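Local coordinates for PRESAN domain-containing protein (Plasmodium falciparum, PDB 7D2W), which is of unknown function but, as a PHISTa-like four-helix-bundle protein of the malaria parasite, probably acts by binding other proteins, at residues D85-L90 against D123-V128; N89-A94 against I115-C120; T133-R138 against I160-K165; N137-L142 against S154-C159. All coordinates share one frame; numbering follows the deposited sequence. Where two conformers were deposited one is given.

Interaction 1: D85-L90 against D123-V128; sequences DLLKNL and DCNMMV
Leu-87 and Cys-124 lie at the closest point of two helical turns that run nearly antiparallel. Their CA atoms are 8.2 Å apart, while the axes of segments 85-90 and 123-128 approach to 11.6 Å with 163° between their N-to-C directions. The backbones stay apart at this spacing, and side chains alone make the contact: three leucines of one helix meet chiefly a single cysteine of the other. Leu-87 places its two methyls on different neighbours. CD2 rests against Cys-124 CB at 4.0 Å, and CD1 approaches the amide oxygen OD1 of Asn-125 at 4.2 Å, the two side chains crossing obliquely. With SG of Cys-124 anti to its own carbonyl carbon (chi1 -69°), the sulfur lies among the three leucines, 4.1 Å from Leu-90 CD1, 4.3 Å from Leu-87 CD2 and 4.4 Å from Leu-86 CD2, all by van der Waals contact. Asn-125 borders the cluster at Leu-87 alone, and its ND2 makes a weak hydrogen bond to Ser-121 O one turn back along its own helix. Tyr-171 of helix 149-181 packs on both Leu-86 and Leu-90, bringing a third helix to the same apolar cluster. Such a largely buried layer of aliphatic side chains and a thiol, shared by antiparallel neighbours and covered by an aromatic residue from another helix, is characteristic of the core of a helical bundle, here the four-helix bundle of the RESA N-terminal family.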
loop_
_atom_site.group_PDB
_atom_site.type_symbol
_atom_site.label_atom_id
_atom_site.label_comp_id
_atom_site.label_asym_id
_atom_site.label_seq_id
_atom_site.Cartn_x
_atom_site.Cartn_y
_atom_site.Cartn_z
ATOM N N ASP A 85 -6.944 -2.300 12.566
ATOM C CA ASP A 85 -7.351 -3.290 11.572
ATOM C C ASP A 85 -6.198 -4.212 11.189
ATOM O O ASP A 85 -6.392 -5.423 11.010
ATOM C CB ASP A 85 -7.872 -2.593 10.317
ATOM C CG ASP A 85 -9.211 -1.906 10.532
ATOM O OD1 ASP A 85 -9.886 -2.151 11.556
ATOM O OD2 ASP A 85 -9.577 -1.106 9.658
ATOM N N LEU A 86 -5.007 -3.649 11.008
ATOM C CA LEU A 86 -3.832 -4.460 10.694
ATOM C C LEU A 86 -3.560 -5.482 11.796
ATOM O O LEU A 86 -3.316 -6.662 11.518
ATOM C CB LEU A 86 -2.624 -3.542 10.491
ATOM C CG LEU A 86 -1.256 -4.226 10.506
ATOM C CD1 LEU A 86 -1.042 -4.944 9.192
ATOM C CD2 LEU A 86 -0.145 -3.197 10.742
ATOM N N LEU A 87 -3.589 -5.043 13.056
ATOM C CA LEU A 87 -3.307 -5.951 14.164
ATOM C C LEU A 87 -4.389 -7.015 14.291
ATOM O O LEU A 87 -4.098 -8.164 14.642
ATOM C CB LEU A 87 -3.180 -5.171 15.469
ATOM C CG LEU A 87 -1.947 -4.274 15.548
ATOM C CD1 LEU A 87 -1.976 -3.512 16.857
ATOM C CD2 LEU A 87 -0.672 -5.105 15.417
ATOM N N LYS A 88 -5.638 -6.645 14.015
ATOM C CA LYS A 88 -6.725 -7.622 13.998
ATOM C C LYS A 88 -6.485 -8.667 12.915
ATOM O O LYS A 88 -6.626 -9.879 13.153
ATOM C CB LYS A 88 -8.063 -6.901 13.781
ATOM C CG LYS A 88 -9.338 -7.773 13.880
ATOM C CD LYS A 88 -10.591 -6.900 13.691
ATOM C CE LYS A 88 -11.882 -7.715 13.658
ATOM N NZ LYS A 88 -12.290 -8.220 15.003
ATOM N N ASN A 89 -6.098 -8.218 11.722
ATOM C CA ASN A 89 -5.875 -9.153 10.624
ATOM C C ASN A 89 -4.640 -10.013 10.869
ATOM O O ASN A 89 -4.636 -11.203 10.539
ATOM C CB ASN A 89 -5.771 -8.390 9.306
ATOM C CG ASN A 89 -7.004 -7.556 9.031
ATOM O OD1 ASN A 89 -8.088 -7.875 9.509
ATOM N ND2 ASN A 89 -6.842 -6.471 8.277
ATOM N N LEU A 90 -3.588 -9.437 11.457
ATOM C CA LEU A 90 -2.390 -10.219 11.744
ATOM C C LEU A 90 -2.642 -11.237 12.848
ATOM O O LEU A 90 -2.148 -12.372 12.782
ATOM C CB LEU A 90 -1.238 -9.285 12.111
ATOM C CG LEU A 90 -0.570 -8.596 10.909
ATOM C CD1 LEU A 90 0.699 -7.835 11.350
ATOM C CD2 LEU A 90 -0.244 -9.588 9.792
ATOM N N ASP A 123 6.985 -4.479 17.273
ATOM C CA ASP A 123 7.487 -3.904 16.030
ATOM C C ASP A 123 6.444 -3.026 15.348
ATOM O O ASP A 123 6.739 -1.895 14.929
ATOM C CB ASP A 123 7.937 -5.034 15.102
ATOM C CG ASP A 123 8.537 -4.530 13.807
ATOM O OD1 ASP A 123 9.453 -3.679 13.853
ATOM O OD2 ASP A 123 8.088 -4.996 12.741
ATOM N N CYS A 124 5.224 -3.543 15.192
ATOM C CA CYS A 124 4.193 -2.768 14.506
ATOM C C CYS A 124 3.908 -1.471 15.253
ATOM O O CYS A 124 3.859 -0.392 14.658
ATOM C CB CYS A 124 2.916 -3.601 14.363
ATOM S SG CYS A 124 3.022 -5.024 13.199
ATOM N N ASN A 125 3.734 -1.556 16.566
ATOM C CA ASN A 125 3.412 -0.358 17.331
ATOM C C ASN A 125 4.563 0.644 17.324
ATOM O O ASN A 125 4.336 1.858 17.269
ATOM C CB ASN A 125 3.009 -0.760 18.748
ATOM C CG ASN A 125 1.591 -1.330 18.789
ATOM O OD1 ASN A 125 0.644 -0.667 18.375
ATOM N ND2 ASN A 125 1.452 -2.571 19.236
ATOM N N MET A 126 5.809 0.167 17.355
ATOM C CA MET A 126 6.931 1.104 17.269
ATOM C C MET A 126 6.988 1.803 15.908
ATOM O O MET A 126 7.262 3.008 15.835
ATOM C CB MET A 126 8.245 0.377 17.548
ATOM C CG MET A 126 9.401 1.335 17.716
ATOM S SD MET A 126 9.328 2.368 19.190
ATOM C CE MET A 126 8.575 1.239 20.360
ATOM N N MET A 127 6.759 1.070 14.815
ATOM C CA MET A 127 6.774 1.709 13.500
ATOM C C MET A 127 5.650 2.741 13.379
ATOM O O MET A 127 5.882 3.871 12.931
ATOM C CB MET A 127 6.672 0.659 12.384
ATOM C CG MET A 127 7.926 -0.253 12.234
ATOM S SD MET A 127 9.447 0.676 11.957
ATOM C CE MET A 127 9.144 1.308 10.289
ATOM N N VAL A 128 4.429 2.389 13.794
ATOM C CA VAL A 128 3.325 3.336 13.588
ATOM C C VAL A 128 3.437 4.514 14.550
ATOM O O VAL A 128 3.173 5.665 14.174
ATOM C CB VAL A 128 1.939 2.653 13.665
ATOM C CG1 VAL A 128 1.797 1.569 12.592
ATOM C CG2 VAL A 128 1.627 2.109 15.052
#

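Interaction 2: N89-A94 against I115-C120; sequences NLRGIA and ITWQGC
Arg-91 and Trp-117 both set CG anti to the backbone N (chi1 -174° and 173°), and the arginine chain then bends at chi2 and chi3 and folds over the indole. The outcome is a flat stack, with guanidinium and ring planes only 12° apart. Different parts of the arginine cover different parts of the ring system. CD sits over the middle of the Trp-117 six-membered ring, 3.9 Å from its centroid, as a CH-pi contact, whereas CZ lies 4.3 Å from the centroid of the five-membered ring in a cation-pi arrangement. NH1 reaches farthest along the indole and comes to 3.7 Å from Trp-117 CG. The benzo end of the indole also abuts the arginine backbone, with Arg-91 N 3.6 Å from Trp-117 CZ3. Leu-90 CB meets the edge of the ring in its plane, 3.9 Å from CZ3, and Ala-94 CB is equally distant from CE3. One turn beyond the tryptophan, Cys-120 SG packs against Leu-90 CD1 at 3.8 Å. The helix carrying Trp-117 starts just here: Thr-116 is its N-cap, with OG1 accepting from Gly-119 N at 3.2 Å. Phe-178 on Ala-94 and Tyr-174 on Cys-120, both from helix 149-181, pack along the same end of the fold. An exposed arginine laid over the face of a tryptophan whose ring is bordered by Leu-90 and Ala-94 is a classic cation-pi stack; here it joins the last turn of helix 65-93 to the capped start of helix 117-144 at one end of the four-helix bundle.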
loop_
_atom_site.group_PDB
_atom_site.type_symbol
_atom_site.label_atom_id
_atom_site.label_comp_id
_atom_site.label_asym_id
_atom_site.label_seq_id
_atom_site.Cartn_x
_atom_site.Cartn_y
_atom_site.Cartn_z
ATOM N N ASN A 89 -6.098 -8.218 11.722
ATOM C CA ASN A 89 -5.875 -9.153 10.624
ATOM C C ASN A 89 -4.640 -10.013 10.869
ATOM O O ASN A 89 -4.636 -11.203 10.539
ATOM C CB ASN A 89 -5.771 -8.390 9.306
ATOM C CG ASN A 89 -7.004 -7.556 9.031
ATOM O OD1 ASN A 89 -8.088 -7.875 9.509
ATOM N ND2 ASN A 89 -6.842 -6.471 8.277
ATOM N N LEU A 90 -3.588 -9.437 11.457
ATOM C CA LEU A 90 -2.390 -10.219 11.744
ATOM C C LEU A 90 -2.642 -11.237 12.848
ATOM O O LEU A 90 -2.148 -12.372 12.782
ATOM C CB LEU A 90 -1.238 -9.285 12.111
ATOM C CG LEU A 90 -0.570 -8.596 10.909
ATOM C CD1 LEU A 90 0.699 -7.835 11.350
ATOM C CD2 LEU A 90 -0.244 -9.588 9.792
ATOM N N ARG A 91 -3.417 -10.855 13.867
ATOM C CA ARG A 91 -3.763 -11.800 14.920
ATOM C C ARG A 91 -4.476 -13.019 14.352
ATOM O O ARG A 91 -4.276 -14.138 14.833
ATOM C CB ARG A 91 -4.637 -11.110 15.970
ATOM C CG ARG A 91 -4.927 -11.970 17.173
ATOM C CD ARG A 91 -3.681 -12.158 18.031
ATOM N NE ARG A 91 -3.044 -13.445 17.766
ATOM C CZ ARG A 91 -2.372 -14.146 18.672
ATOM N NH1 ARG A 91 -2.247 -13.684 19.908
ATOM N NH2 ARG A 91 -1.826 -15.308 18.340
ATOM N N GLY A 92 -5.278 -12.824 13.305
ATOM C CA GLY A 92 -5.989 -13.938 12.705
ATOM C C GLY A 92 -5.069 -14.984 12.107
ATOM O O GLY A 92 -5.363 -16.179 12.161
ATOM N N ILE A 93 -3.948 -14.554 11.522
ATOM C CA ILE A 93 -3.055 -15.481 10.832
ATOM C C ILE A 93 -1.824 -15.828 11.653
ATOM O O ILE A 93 -1.042 -16.689 11.240
ATOM C CB ILE A 93 -2.642 -14.934 9.454
ATOM C CG1 ILE A 93 -1.746 -13.709 9.615
ATOM C CG2 ILE A 93 -3.879 -14.594 8.632
ATOM C CD1 ILE A 93 -1.396 -13.035 8.302
ATOM N N ALA A 94 -1.633 -15.192 12.804
ATOM C CA ALA A 94 -0.568 -15.584 13.707
ATOM C C ALA A 94 -0.807 -17.007 14.218
ATOM O O ALA A 94 -1.953 -17.421 14.419
ATOM C CB ALA A 94 -0.485 -14.617 14.886
ATOM N N ILE A 115 9.488 -15.735 15.719
ATOM C CA ILE A 115 8.837 -14.501 16.137
ATOM C C ILE A 115 7.505 -14.815 16.800
ATOM O O ILE A 115 6.737 -15.672 16.340
ATOM C CB ILE A 115 8.658 -13.528 14.957
ATOM C CG1 ILE A 115 8.259 -12.156 15.495
ATOM C CG2 ILE A 115 7.574 -13.985 14.022
ATOM C CD1 ILE A 115 9.025 -11.752 16.735
ATOM N N THR A 116 7.245 -14.140 17.912
ATOM C CA THR A 116 6.034 -14.318 18.688
ATOM C C THR A 116 5.047 -13.199 18.379
ATOM O O THR A 116 5.368 -12.209 17.710
ATOM C CB THR A 116 6.354 -14.336 20.177
ATOM O OG1 THR A 116 6.850 -13.049 20.571
ATOM C CG2 THR A 116 7.383 -15.426 20.500
ATOM N N TRP A 117 3.823 -13.360 18.891
ATOM C CA TRP A 117 2.852 -12.289 18.710
ATOM C C TRP A 117 3.319 -11.017 19.405
ATOM O O TRP A 117 3.166 -9.917 18.866
ATOM C CB TRP A 117 1.466 -12.693 19.230
ATOM C CG TRP A 117 0.580 -11.492 19.176
ATOM C CD1 TRP A 117 0.167 -10.714 20.226
ATOM C CD2 TRP A 117 0.097 -10.859 17.997
ATOM N NE1 TRP A 117 -0.583 -9.665 19.765
ATOM C CE2 TRP A 117 -0.640 -9.729 18.399
ATOM C CE3 TRP A 117 0.200 -11.148 16.633
ATOM C CZ2 TRP A 117 -1.273 -8.894 17.489
ATOM C CZ3 TRP A 117 -0.431 -10.320 15.733
ATOM C CH2 TRP A 117 -1.158 -9.205 16.160
ATOM N N GLN A 118 3.895 -11.157 20.605
ATOM C CA GLN A 118 4.405 -10.000 21.334
ATOM C C GLN A 118 5.484 -9.272 20.535
ATOM O O GLN A 118 5.564 -8.042 20.569
ATOM C CB GLN A 118 4.942 -10.433 22.697
ATOM C CG GLN A 118 3.897 -10.460 23.800
ATOM N N GLY A 119 6.314 -10.013 19.798
ATOM C CA GLY A 119 7.330 -9.364 18.978
ATOM C C GLY A 119 6.734 -8.602 17.805
ATOM O O GLY A 119 7.122 -7.459 17.524
ATOM N N CYS A 120 5.796 -9.241 17.090
ATOM C CA CYS A 120 5.096 -8.579 15.992
ATOM C C CYS A 120 4.411 -7.309 16.476
ATOM O O CYS A 120 4.504 -6.249 15.842
ATOM C CB CYS A 120 4.064 -9.548 15.386
ATOM S SG CYS A 120 2.778 -8.796 14.382
#

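Interaction 3: T133-R138 against I160-K165; sequences TEQTNR and IDEFDK
A salt-bridge network of Glu-134, Arg-138 and Glu-162 joins two antiparallel helices of the bundle, whose segment axes run at 169°. Gln-135 and Glu-162 are both extended beyond CG and slide past each other in opposite directions, which brings NE2 to OE1. Gln-135 NE2 donates to Glu-162 OE1 at 3.0 Å, coming from above the carboxylate plane (52° out of it), while the acceptor lies close to the plane of the amide. Arg-138 NH1 makes a weak, longer bond to the same oxygen at 3.4 Å. Within its own helix NH1 is held more closely, by Glu-134 OE2 at 2.9 Å, and NH2 donates to a water (3.1 Å from its O) that in turn donates to Glu-162 OE1, a second, water-mediated link. The OE2 atoms of Glu-134 and Glu-162 are 4.1 Å apart, a like-charge approach the arginine would be expected to offset. The other amide atom of Gln-135, OE1, meets the edge of the Phe-163 ring in plane, 3.4 Å from CD2, with amide and ring planes 76° apart. That oxygen also accepts from Lys-75 of helix 65-93, and NE2 has a second acceptor in Cys-159 O. Phe-163 packs further on Val-128 and Leu-131 of helix 117-144 and on Cys-79 of helix 65-93. Ile-160 reaches helix 49-58, and Asp-161 forms a salt bridge with Arg-157 of the second subunit.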
loop_
_atom_site.group_PDB
_atom_site.type_symbol
_atom_site.label_atom_id
_atom_site.label_comp_id
_atom_site.label_asym_id
_atom_site.label_seq_id
_atom_site.Cartn_x
_atom_site.Cartn_y
_atom_site.Cartn_z
ATOM N N THR A 133 4.480 10.465 15.178
ATOM C CA THR A 133 5.241 11.587 15.721
ATOM C C THR A 133 5.927 12.377 14.613
ATOM O O THR A 133 5.892 13.612 14.602
ATOM C CB THR A 133 6.281 11.082 16.728
ATOM O OG1 THR A 133 5.618 10.454 17.826
ATOM C CG2 THR A 133 7.132 12.232 17.241
ATOM N N GLU A 134 6.575 11.675 13.680
ATOM C CA GLU A 134 7.277 12.346 12.590
ATOM C C GLU A 134 6.315 13.146 11.717
ATOM O O GLU A 134 6.604 14.291 11.351
ATOM C CB GLU A 134 8.033 11.315 11.752
ATOM C CG GLU A 134 8.628 11.880 10.468
ATOM C CD GLU A 134 8.638 10.869 9.333
ATOM O OE1 GLU A 134 9.307 9.819 9.471
ATOM O OE2 GLU A 134 7.966 11.119 8.305
ATOM N N GLN A 135 5.157 12.566 11.380
ATOM C CA GLN A 135 4.180 13.293 10.575
ATOM C C GLN A 135 3.632 14.511 11.308
ATOM O O GLN A 135 3.488 15.586 10.717
ATOM C CB GLN A 135 3.041 12.354 10.161
ATOM C CG GLN A 135 3.507 11.339 9.121
ATOM C CD GLN A 135 2.374 10.494 8.588
ATOM O OE1 GLN A 135 1.266 10.496 9.132
ATOM N NE2 GLN A 135 2.637 9.772 7.509
ATOM N N THR A 136 3.289 14.361 12.589
ATOM C CA THR A 136 2.762 15.493 13.346
ATOM C C THR A 136 3.764 16.643 13.386
ATOM O O THR A 136 3.384 17.814 13.245
ATOM C CB THR A 136 2.391 15.046 14.759
ATOM O OG1 THR A 136 1.264 14.166 14.682
ATOM C CG2 THR A 136 2.032 16.254 15.651
ATOM N N ASN A 137 5.051 16.329 13.560
ATOM C CA ASN A 137 6.068 17.379 13.563
ATOM C C ASN A 137 6.138 18.077 12.214
ATOM O O ASN A 137 6.234 19.309 12.152
ATOM C CB ASN A 137 7.437 16.798 13.922
ATOM C CG ASN A 137 7.522 16.377 15.367
ATOM O OD1 ASN A 137 6.725 16.819 16.196
ATOM N ND2 ASN A 137 8.485 15.513 15.682
ATOM N N ARG A 138 6.116 17.304 11.121
ATOM C CA ARG A 138 6.080 17.906 9.794
ATOM C C ARG A 138 4.820 18.749 9.607
ATOM O O ARG A 138 4.857 19.780 8.928
ATOM C CB ARG A 138 6.178 16.820 8.717
ATOM C CG ARG A 138 7.594 16.206 8.585
ATOM C CD ARG A 138 7.597 14.859 7.851
ATOM N NE ARG A 138 6.908 14.914 6.562
ATOM C CZ ARG A 138 6.241 13.895 6.015
ATOM N NH1 ARG A 138 6.173 12.708 6.626
ATOM N NH2 ARG A 138 5.641 14.063 4.845
ATOM N N ILE A 160 -1.568 10.157 4.953
ATOM C CA ILE A 160 -2.443 8.993 5.027
ATOM C C ILE A 160 -1.961 7.912 4.067
ATOM O O ILE A 160 -1.898 6.728 4.429
ATOM C CB ILE A 160 -3.900 9.426 4.772
ATOM C CG1 ILE A 160 -4.367 10.294 5.948
ATOM C CG2 ILE A 160 -4.843 8.196 4.621
ATOM C CD1 ILE A 160 -5.681 11.020 5.670
ATOM N N ASP A 161 -1.566 8.302 2.845
ATOM C CA ASP A 161 -0.995 7.333 1.903
ATOM C C ASP A 161 0.243 6.663 2.484
ATOM O O ASP A 161 0.461 5.462 2.291
ATOM C CB ASP A 161 -0.594 8.008 0.588
ATOM C CG ASP A 161 -1.762 8.588 -0.180
ATOM O OD1 ASP A 161 -2.906 8.134 -0.003
ATOM O OD2 ASP A 161 -1.508 9.494 -1.008
ATOM N N GLU A 162 1.090 7.440 3.157
ATOM C CA GLU A 162 2.303 6.887 3.756
ATOM C C GLU A 162 1.973 5.882 4.858
ATOM O O GLU A 162 2.660 4.856 5.004
ATOM C CB GLU A 162 3.174 8.021 4.300
ATOM C CG GLU A 162 4.522 7.561 4.843
ATOM C CD GLU A 162 5.385 8.716 5.315
ATOM O OE1 GLU A 162 4.848 9.840 5.488
ATOM O OE2 GLU A 162 6.603 8.496 5.503
ATOM N N PHE A 163 0.936 6.161 5.655
ATOM C CA PHE A 163 0.483 5.190 6.652
ATOM C C PHE A 163 -0.089 3.940 5.994
ATOM O O PHE A 163 0.096 2.823 6.497
ATOM C CB PHE A 163 -0.561 5.830 7.582
ATOM C CG PHE A 163 -0.055 6.025 8.977
ATOM C CD1 PHE A 163 0.005 4.948 9.853
ATOM C CD2 PHE A 163 0.411 7.268 9.401
ATOM C CE1 PHE A 163 0.511 5.111 11.140
ATOM C CE2 PHE A 163 0.917 7.444 10.694
ATOM C CZ PHE A 163 0.975 6.367 11.556
ATOM N N ASP A 164 -0.809 4.103 4.879
ATOM C CA ASP A 164 -1.307 2.930 4.175
ATOM C C ASP A 164 -0.152 2.070 3.669
ATOM O O ASP A 164 -0.226 0.834 3.714
ATOM C CB ASP A 164 -2.204 3.343 3.011
ATOM C CG ASP A 164 -3.539 3.905 3.465
ATOM O OD1 ASP A 164 -3.907 3.745 4.665
ATOM O OD2 ASP A 164 -4.224 4.505 2.605
ATOM N N LYS A 165 0.918 2.704 3.188
ATOM C CA LYS A 165 2.071 1.932 2.727
ATOM C C LYS A 165 2.764 1.241 3.890
ATOM O O LYS A 165 3.189 0.088 3.764
ATOM C CB LYS A 165 3.063 2.812 1.967
ATOM C CG LYS A 165 4.431 2.106 1.738
ATOM C CD LYS A 165 4.981 2.253 0.340
ATOM C CE LYS A 165 6.294 1.455 0.168
ATOM N NZ LYS A 165 6.146 -0.053 0.174
HETATM O O HOH W 1 4.325 11.511 3.710
#

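Interaction 4: N137-L142 against S154-C159; sequences NRFYNL and SFIRSC
Phe-155 is the hub of this antiparallel helix pair in the four-helix bundle, its ring inserted among Arg-138, Phe-139 and Leu-142. The CB of Phe-155 points toward the facing helix, whose nearest CA is that of Phe-139, 7.9 Å from Phe-155 CA, and chi1 of 164° sets CG anti to the backbone N. The two phenylalanine side chains cross at about a right angle: Phe-155 CE2 comes to the edge of the Phe-139 ring, 3.6 Å from CD1. At its far end the ring reaches the opposing backbone, with CZ 3.5 Å from Phe-139 N. Leu-142 and Phe-155 instead slide past each other in opposite directions, and CD2 of the leucine lies 3.5 Å from both CB and CG of Phe-155. Phe-139 CE1 also touches Ile-156 CD1 at 4.1 Å, and its ring stacks on Trp-72 of helix 65-93. On helix 149-181, Ser-158 OG bonds to Arg-157 of the second subunit and Ser-154 OG to Asp-150 of that subunit, placing the pair beside the dimer interface. Arg-138, whose charge is paired chiefly with Glu-134, crosses the Phe-155 side chain at a slant, with NE at the ring's edge and in its plane. Its guanidinium stands almost perpendicular to that ring, planes 85° apart, and turns one face to the ring's CE1, which lies 3.7 Å from Arg-138 NH2.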
loop_
_atom_site.group_PDB
_atom_site.type_symbol
_atom_site.label_atom_id
_atom_site.label_comp_id
_atom_site.label_asym_id
_atom_site.label_seq_id
_atom_site.Cartn_x
_atom_site.Cartn_y
_atom_site.Cartn_z
ATOM N N ASN A 137 5.051 16.329 13.560
ATOM C CA ASN A 137 6.068 17.379 13.563
ATOM C C ASN A 137 6.138 18.077 12.214
ATOM O O ASN A 137 6.234 19.309 12.152
ATOM C CB ASN A 137 7.437 16.798 13.922
ATOM C CG ASN A 137 7.522 16.377 15.367
ATOM O OD1 ASN A 137 6.725 16.819 16.196
ATOM N ND2 ASN A 137 8.485 15.513 15.682
ATOM N N ARG A 138 6.116 17.304 11.121
ATOM C CA ARG A 138 6.080 17.906 9.794
ATOM C C ARG A 138 4.820 18.749 9.607
ATOM O O ARG A 138 4.857 19.780 8.928
ATOM C CB ARG A 138 6.178 16.820 8.717
ATOM C CG ARG A 138 7.594 16.206 8.585
ATOM C CD ARG A 138 7.597 14.859 7.851
ATOM N NE ARG A 138 6.908 14.914 6.562
ATOM C CZ ARG A 138 6.241 13.895 6.015
ATOM N NH1 ARG A 138 6.173 12.708 6.626
ATOM N NH2 ARG A 138 5.641 14.063 4.845
ATOM N N PHE A 139 3.706 18.343 10.223
ATOM C CA PHE A 139 2.470 19.111 10.107
ATOM C C PHE A 139 2.593 20.472 10.792
ATOM O O PHE A 139 2.224 21.503 10.217
ATOM C CB PHE A 139 1.310 18.306 10.704
ATOM C CG PHE A 139 -0.016 19.000 10.642
ATOM C CD1 PHE A 139 -0.595 19.312 9.422
ATOM C CD2 PHE A 139 -0.697 19.315 11.804
ATOM C CE1 PHE A 139 -1.822 19.939 9.362
ATOM C CE2 PHE A 139 -1.935 19.939 11.751
ATOM C CZ PHE A 139 -2.495 20.248 10.523
ATOM N N TYR A 140 3.110 20.496 12.022
ATOM C CA TYR A 140 3.241 21.765 12.731
ATOM C C TYR A 140 4.217 22.700 12.025
ATOM O O TYR A 140 4.011 23.920 11.999
ATOM C CB TYR A 140 3.660 21.510 14.177
ATOM C CG TYR A 140 2.480 21.269 15.082
ATOM C CD1 TYR A 140 1.793 22.333 15.658
ATOM C CD2 TYR A 140 2.047 19.983 15.360
ATOM C CE1 TYR A 140 0.705 22.113 16.489
ATOM C CE2 TYR A 140 0.961 19.752 16.183
ATOM C CZ TYR A 140 0.296 20.815 16.746
ATOM O OH TYR A 140 -0.780 20.581 17.569
ATOM N N ASN A 141 5.278 22.153 11.433
ATOM C CA ASN A 141 6.204 23.000 10.689
ATOM C C ASN A 141 5.526 23.621 9.473
ATOM O O ASN A 141 5.732 24.802 9.177
ATOM C CB ASN A 141 7.444 22.198 10.298
ATOM C CG ASN A 141 8.296 21.823 11.505
ATOM O OD1 ASN A 141 7.918 22.088 12.647
ATOM N ND2 ASN A 141 9.446 21.206 11.258
ATOM N N LEU A 142 4.702 22.847 8.766
ATOM C CA LEU A 142 3.927 23.394 7.658
ATOM C C LEU A 142 3.022 24.522 8.124
ATOM O O LEU A 142 2.946 25.577 7.488
ATOM C CB LEU A 142 3.095 22.290 7.022
ATOM C CG LEU A 142 2.956 22.288 5.510
ATOM C CD1 LEU A 142 4.312 22.427 4.852
ATOM C CD2 LEU A 142 2.317 20.985 5.112
ATOM N N SER A 154 -2.398 18.480 0.246
ATOM C CA SER A 154 -1.582 17.415 -0.321
ATOM C C SER A 154 -0.738 16.752 0.756
ATOM O O SER A 154 -0.553 15.530 0.741
ATOM C CB SER A 154 -0.687 17.963 -1.438
ATOM O OG SER A 154 -1.473 18.603 -2.425
ATOM N N PHE A 155 -0.214 17.541 1.698
ATOM C CA PHE A 155 0.584 16.960 2.772
ATOM C C PHE A 155 -0.243 15.965 3.585
ATOM O O PHE A 155 0.204 14.843 3.863
ATOM C CB PHE A 155 1.146 18.068 3.663
ATOM C CG PHE A 155 1.660 17.574 4.982
ATOM C CD1 PHE A 155 2.948 17.068 5.095
ATOM C CD2 PHE A 155 0.840 17.591 6.105
ATOM C CE1 PHE A 155 3.420 16.603 6.308
ATOM C CE2 PHE A 155 1.292 17.125 7.316
ATOM C CZ PHE A 155 2.603 16.630 7.420
ATOM N N ILE A 156 -1.468 16.353 3.966
ATOM C CA ILE A 156 -2.270 15.479 4.819
ATOM C C ILE A 156 -2.640 14.204 4.073
ATOM O O ILE A 156 -2.535 13.092 4.619
ATOM C CB ILE A 156 -3.523 16.215 5.341
ATOM C CG1 ILE A 156 -3.130 17.389 6.243
ATOM C CG2 ILE A 156 -4.427 15.239 6.121
ATOM C CD1 ILE A 156 -4.326 18.323 6.594
ATOM N N ARG A 157 -3.081 14.327 2.812
ATOM C CA ARG A 157 -3.422 13.136 2.036
ATOM C C ARG A 157 -2.193 12.253 1.837
ATOM O O ARG A 157 -2.281 11.023 1.923
ATOM C CB ARG A 157 -4.049 13.525 0.687
ATOM C CG ARG A 157 -4.510 12.323 -0.190
ATOM C CD ARG A 157 -5.809 12.593 -0.992
ATOM N NE ARG A 157 -6.453 11.364 -1.478
ATOM C CZ ARG A 157 -7.606 11.335 -2.145
ATOM N NH1 ARG A 157 -8.137 10.170 -2.547
ATOM N NH2 ARG A 157 -8.247 12.474 -2.403
ATOM N N SER A 158 -1.025 12.864 1.618
ATOM C CA SER A 158 0.187 12.059 1.457
ATOM C C SER A 158 0.589 11.362 2.753
ATOM O O SER A 158 1.131 10.255 2.703
ATOM C CB SER A 158 1.341 12.919 0.923
ATOM O OG SER A 158 1.173 13.072 -0.478
ATOM N N CYS A 159 0.328 11.976 3.916
ATOM C CA CYS A 159 0.582 11.291 5.182
ATOM C C CYS A 159 -0.300 10.057 5.341
ATOM O O CYS A 159 0.149 9.020 5.837
ATOM C CB CYS A 159 0.352 12.246 6.351
ATOM S SG CYS A 159 1.716 13.391 6.566
#

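All four contacts use helix 117-144. Interactions 1 and 2 join it to helix 65-93, with centres 9 Å apart, sharing Asn-89 and Leu-90; interactions 3 and 4 join it to helix 149-181, with centres 8 Å apart, sharing Asn-137 and Arg-138. Along the chain the first pair closes before the second opens. Interactions 1 and 3 meet where Val-128 touches Phe-163, their centres 15 Å apart, whereas the centres of interactions 2 and 4 are about 31 Å apart. The contacts thus sample two neighbours of helix 117-144 at successive levels of the bundle. Interactions 3 and 4 also touch the second subunit, so this part lies at the subunit interface.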